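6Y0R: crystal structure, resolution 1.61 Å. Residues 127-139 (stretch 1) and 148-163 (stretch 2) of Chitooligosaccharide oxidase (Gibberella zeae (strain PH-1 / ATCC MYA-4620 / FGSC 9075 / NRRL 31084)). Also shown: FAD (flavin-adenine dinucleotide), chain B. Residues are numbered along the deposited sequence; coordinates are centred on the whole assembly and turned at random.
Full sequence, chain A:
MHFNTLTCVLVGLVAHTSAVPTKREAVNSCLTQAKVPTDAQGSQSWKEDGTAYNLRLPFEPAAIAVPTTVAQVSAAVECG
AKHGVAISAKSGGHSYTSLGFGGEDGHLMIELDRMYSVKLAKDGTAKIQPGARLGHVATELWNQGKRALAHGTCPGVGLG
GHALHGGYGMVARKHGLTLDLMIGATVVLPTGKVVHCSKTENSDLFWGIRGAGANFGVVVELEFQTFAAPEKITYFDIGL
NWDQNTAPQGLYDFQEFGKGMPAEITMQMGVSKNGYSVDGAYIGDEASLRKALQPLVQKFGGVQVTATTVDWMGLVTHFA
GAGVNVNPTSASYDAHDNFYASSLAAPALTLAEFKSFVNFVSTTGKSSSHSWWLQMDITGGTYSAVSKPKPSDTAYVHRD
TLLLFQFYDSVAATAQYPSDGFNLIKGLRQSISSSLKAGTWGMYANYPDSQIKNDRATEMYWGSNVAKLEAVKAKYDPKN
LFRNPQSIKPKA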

# COMPACT_ATOMS: atom_id res chain seq x y z
N LYS A 127 16.11 -7.02 9.94
CA LYS A 127 14.94 -7.46 10.71
C LYS A 127 14.25 -6.20 11.18
O LYS A 127 14.88 -5.36 11.87
CB LYS A 127 15.37 -8.32 11.89
CG LYS A 127 15.96 -9.64 11.44
CD LYS A 127 16.39 -10.54 12.57
CE LYS A 127 16.74 -11.91 12.04
NZ LYS A 127 17.79 -12.54 12.87
N ILE A 128 12.98 -6.04 10.80
CA ILE A 128 12.23 -4.80 11.06
C ILE A 128 10.89 -5.14 11.71
O ILE A 128 10.20 -6.05 11.21
CB ILE A 128 12.05 -4.00 9.77
CG1 ILE A 128 13.37 -3.90 9.01
CG2 ILE A 128 11.41 -2.67 10.09
CD1 ILE A 128 13.27 -3.17 7.67
N GLN A 129 10.57 -4.44 12.76
CA GLN A 129 9.25 -4.52 13.40
C GLN A 129 8.25 -3.81 12.50
O GLN A 129 8.55 -2.78 11.92
CB GLN A 129 9.30 -3.98 14.82
CG GLN A 129 10.18 -4.88 15.71
CD GLN A 129 10.19 -4.43 17.16
OE1 GLN A 129 10.22 -3.24 17.49
NE2 GLN A 129 10.03 -5.40 18.06
N PRO A 130 7.04 -4.36 12.33
CA PRO A 130 6.08 -3.77 11.39
C PRO A 130 5.54 -2.39 11.79
O PRO A 130 5.06 -1.67 10.93
CB PRO A 130 4.91 -4.77 11.37
CG PRO A 130 5.03 -5.47 12.71
CD PRO A 130 6.53 -5.57 12.98
N GLY A 131 5.61 -2.04 13.07
CA GLY A 131 5.25 -0.71 13.57
C GLY A 131 6.24 0.38 13.16
O GLY A 131 5.91 1.52 13.35
N ALA A 132 7.36 0.04 12.54
CA ALA A 132 8.28 1.04 11.97
C ALA A 132 7.59 1.72 10.78
O ALA A 132 7.20 1.01 9.83
CB ALA A 132 9.55 0.38 11.53
N ARG A 133 7.54 3.05 10.77
CA ARG A 133 7.00 3.79 9.60
C ARG A 133 8.07 3.87 8.50
O ARG A 133 9.27 3.77 8.82
CB ARG A 133 6.48 5.14 10.04
CG ARG A 133 5.36 5.03 11.07
CD ARG A 133 4.90 6.38 11.59
NE ARG A 133 3.99 6.21 12.69
CZ ARG A 133 2.69 5.95 12.57
NH1 ARG A 133 1.94 5.69 13.65
NH2 ARG A 133 2.15 5.95 11.37
N LEU A 134 7.64 3.99 7.24
CA LEU A 134 8.55 3.86 6.09
C LEU A 134 9.69 4.89 6.22
O LEU A 134 10.80 4.58 5.83
CB LEU A 134 7.80 4.08 4.78
CG LEU A 134 6.73 3.05 4.48
CD1 LEU A 134 6.13 3.36 3.14
CD2 LEU A 134 7.27 1.65 4.52
N GLY A 135 9.40 6.10 6.67
CA GLY A 135 10.48 7.12 6.79
C GLY A 135 11.51 6.70 7.81
O GLY A 135 12.74 6.89 7.60
N HIS A 136 11.08 6.03 8.88
CA HIS A 136 12.00 5.53 9.92
C HIS A 136 12.79 4.35 9.37
O HIS A 136 13.99 4.25 9.59
CB HIS A 136 11.22 5.19 11.19
CG HIS A 136 12.09 4.65 12.26
ND1 HIS A 136 13.12 5.42 12.85
CD2 HIS A 136 12.12 3.43 12.85
CE1 HIS A 136 13.70 4.68 13.79
NE2 HIS A 136 13.11 3.45 13.81
N VAL A 137 12.15 3.45 8.64
CA VAL A 137 12.83 2.36 7.92
C VAL A 137 13.93 2.95 7.03
O VAL A 137 15.09 2.47 7.10
CB VAL A 137 11.86 1.54 7.07
CG1 VAL A 137 12.58 0.57 6.15
CG2 VAL A 137 10.91 0.80 7.99
N ALA A 138 13.56 3.92 6.18
CA ALA A 138 14.51 4.45 5.19
C ALA A 138 15.66 5.16 5.92
O ALA A 138 16.84 4.92 5.57
CB ALA A 138 13.85 5.40 4.23
N THR A 139 15.34 5.93 6.96
CA THR A 139 16.37 6.70 7.71
C THR A 139 17.35 5.71 8.35
O THR A 139 18.60 5.89 8.26
CB THR A 139 15.71 7.61 8.75
OG1 THR A 139 14.91 8.55 8.02
CG2 THR A 139 16.72 8.37 9.59
PA FAD B . -2.75 -0.10 8.99
O1A FAD B . -4.04 0.62 8.88
O2A FAD B . -2.05 -0.17 10.28
O5B FAD B . -2.90 -1.59 8.45
C5B FAD B . -3.30 -1.88 7.10
C4B FAD B . -3.81 -3.30 7.02
O4B FAD B . -2.74 -4.22 7.35
C3B FAD B . -4.95 -3.70 7.99
O3B FAD B . -5.73 -4.77 7.45
C2B FAD B . -4.18 -4.19 9.21
O2B FAD B . -4.94 -5.02 10.09
C1B FAD B . -3.04 -4.93 8.55
N9A FAD B . -1.83 -5.02 9.35
C8A FAD B . -1.01 -3.98 9.70
N7A FAD B . 0.02 -4.37 10.43
C5A FAD B . -0.16 -5.75 10.57
C6A FAD B . 0.59 -6.73 11.24
N6A FAD B . 1.72 -6.44 11.88
N1A FAD B . 0.14 -8.02 11.22
C2A FAD B . -1.02 -8.25 10.58
N3A FAD B . -1.80 -7.41 9.89
C4A FAD B . -1.31 -6.15 9.92
N1 FAD B . 0.88 2.53 -0.80
C2 FAD B . 1.80 2.22 -1.73
O2 FAD B . 1.89 1.02 -2.18
N3 FAD B . 2.67 3.18 -2.17
C4 FAD B . 2.66 4.49 -1.72
O4 FAD B . 3.49 5.31 -2.15
C4X FAD B . 1.71 4.84 -0.73
N5 FAD B . 1.71 6.08 -0.23
C5X FAD B . 0.86 6.35 0.82
C6 FAD B . 0.89 7.63 1.43
C7 FAD B . 0.04 7.95 2.47
C7M FAD B . 0.06 9.33 3.09
C8 FAD B . -0.86 6.93 3.00
C8M FAD B . -1.73 7.15 4.22
C9 FAD B . -0.90 5.67 2.36
C9A FAD B . -0.06 5.37 1.28
N10 FAD B . -0.09 4.10 0.68
C10 FAD B . 0.82 3.78 -0.33
C1' FAD B . -1.05 3.07 1.09
C2' FAD B . -0.44 2.15 2.16
O2' FAD B . 0.47 1.22 1.57
C3' FAD B . -1.57 1.42 2.83
O3' FAD B . -2.41 2.43 3.42
C4' FAD B . -1.03 0.44 3.88
O4' FAD B . -1.92 -0.67 4.08
C5' FAD B . -0.81 1.18 5.17
O5' FAD B . -0.11 0.35 6.12
P FAD B . -0.21 0.76 7.65
O1P FAD B . 0.59 -0.20 8.44
O2P FAD B . 0.06 2.21 7.85
O3P FAD B . -1.80 0.61 7.90
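Stretch 2 148-163: ALAHGTCPGVGLGGHA

Leu134, in the first turn of helix 134-139, forms the centre of the contact and points toward stretch 2, which wraps around it. Its CD2 lies 3.9 Å from His151 CB and 4.1 Å from Leu159 CD1, while its CD1 packs 3.7 Å from Val157 CB and sits over the face of the His162 ring, 3.8 Å from the ring centroid. Ile128 and Val137 extend this apolar surface: Ile128 CG2 meets Leu159 CD2 at 3.4 Å, Ile128 CD1 meets Leu149 CD1 at 3.7 Å, and Val137 CG1 approaches Leu149 CD1 to 4.2 Å.

Around this centre the backbones run in opposite directions, Pro130 opposing Gly160, Arg133 opposing Gly158 and Gly135 opposing Pro155. Stretch 2 is extended through Leu149 to His151, turns at Cys154-Val157 (type I), and enters helix 159-163 after Gly158; the axis of this helix makes an angle of 94° with that of helix 134-139. A single beta bridge pairs Arg133 with Gly158, with Leu134 N donating to Val157 O (2.8 Å) and Leu159 N to Ala132 O (2.9 Å). Gly135 N to Pro155 O (2.8 Å) and Gly160 N to Pro130 O (3.0 Å) add a backbone hydrogen bond on either side of the bridge. The lack of side chains matters here, since a CB on Gly135 would clash with Pro155 CB. At the polar edge, Arg133 NH2 donates to Gly156 O at 2.7 Å.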

# COMPACT_ATOMS: atom_id res chain seq x y z
N ALA A 148 18.73 0.05 1.57
CA ALA A 148 17.37 0.50 1.24
C ALA A 148 16.48 -0.72 0.97
O ALA A 148 16.99 -1.81 0.70
CB ALA A 148 17.41 1.43 0.04
N LEU A 149 15.18 -0.46 1.10
CA LEU A 149 14.10 -1.35 0.62
C LEU A 149 13.24 -0.61 -0.39
O LEU A 149 13.32 0.63 -0.51
CB LEU A 149 13.25 -1.80 1.81
CG LEU A 149 13.98 -2.70 2.80
CD1 LEU A 149 13.04 -2.97 3.96
CD2 LEU A 149 14.46 -3.97 2.14
N ALA A 150 12.50 -1.41 -1.16
CA ALA A 150 11.61 -0.87 -2.20
C ALA A 150 10.26 -0.63 -1.56
O ALA A 150 9.52 -1.52 -1.41
CB ALA A 150 11.52 -1.81 -3.36
N HIS A 151 10.00 0.59 -1.14
CA HIS A 151 8.74 0.96 -0.46
C HIS A 151 8.25 2.25 -1.08
O HIS A 151 8.92 2.82 -1.98
CB HIS A 151 8.93 1.07 1.04
CG HIS A 151 10.02 2.01 1.42
ND1 HIS A 151 9.93 3.39 1.24
CD2 HIS A 151 11.25 1.76 1.92
CE1 HIS A 151 11.05 3.94 1.67
NE2 HIS A 151 11.89 2.98 2.09
N GLY A 152 7.03 2.61 -0.70
CA GLY A 152 6.31 3.76 -1.24
C GLY A 152 6.86 5.06 -0.69
O GLY A 152 7.86 5.08 0.06
N THR A 153 6.19 6.13 -1.03
CA THR A 153 6.61 7.47 -0.63
C THR A 153 5.86 7.91 0.62
O THR A 153 6.28 8.78 1.29
CB THR A 153 6.36 8.47 -1.75
OG1 THR A 153 4.97 8.43 -2.04
CG2 THR A 153 7.15 8.15 -3.00
N CYS A 154 4.76 7.42 1.07
CA CYS A 154 4.52 8.28 2.31
C CYS A 154 5.38 8.02 3.59
O CYS A 154 5.30 6.91 4.07
CB CYS A 154 3.06 8.05 2.51
SG CYS A 154 2.21 8.72 1.08
N PRO A 155 6.19 8.91 4.29
CA PRO A 155 7.04 8.46 5.40
C PRO A 155 6.31 7.96 6.67
O PRO A 155 6.89 7.18 7.47
CB PRO A 155 7.89 9.68 5.82
CG PRO A 155 7.11 10.84 5.25
CD PRO A 155 6.41 10.33 4.00
N GLY A 156 5.03 8.32 6.77
CA GLY A 156 4.20 7.96 7.93
C GLY A 156 3.58 6.59 7.81
O GLY A 156 2.97 6.12 8.77
N VAL A 157 3.62 5.99 6.62
CA VAL A 157 2.97 4.68 6.38
C VAL A 157 3.67 3.63 7.22
O VAL A 157 4.89 3.61 7.34
CB VAL A 157 3.01 4.34 4.88
CG1 VAL A 157 2.76 2.86 4.62
CG2 VAL A 157 2.04 5.21 4.14
N GLY A 158 2.90 2.72 7.80
CA GLY A 158 3.52 1.61 8.53
C GLY A 158 4.10 0.58 7.60
O GLY A 158 3.44 0.23 6.62
N LEU A 159 5.18 0.01 7.95
CA LEU A 159 5.73 -1.04 7.07
C LEU A 159 4.84 -2.28 7.22
O LEU A 159 4.63 -2.98 6.20
CB LEU A 159 7.14 -1.36 7.57
CG LEU A 159 7.94 -2.46 6.91
CD1 LEU A 159 8.25 -2.19 5.45
CD2 LEU A 159 8.97 -3.18 7.71
N GLY A 160 4.23 -2.57 8.24
CA GLY A 160 3.31 -3.71 8.38
C GLY A 160 2.24 -3.73 7.30
O GLY A 160 2.25 -4.67 6.46
N GLY A 161 1.35 -2.76 7.29
CA GLY A 161 0.27 -2.82 6.31
C GLY A 161 0.83 -2.77 4.90
O GLY A 161 0.32 -3.44 4.01
N HIS A 162 1.86 -1.97 4.69
CA HIS A 162 2.41 -1.71 3.34
C HIS A 162 2.94 -3.00 2.74
O HIS A 162 2.55 -3.37 1.64
CB HIS A 162 3.55 -0.68 3.50
CG HIS A 162 3.97 -0.02 2.24
ND1 HIS A 162 5.25 -0.12 1.71
CD2 HIS A 162 3.28 0.83 1.46
CE1 HIS A 162 5.29 0.68 0.63
NE2 HIS A 162 4.11 1.26 0.47
N ALA A 163 3.86 -3.66 3.46
CA ALA A 163 4.57 -4.86 2.95
C ALA A 163 3.64 -6.07 2.92
O ALA A 163 3.84 -6.91 2.04
CB ALA A 163 5.77 -5.19 3.78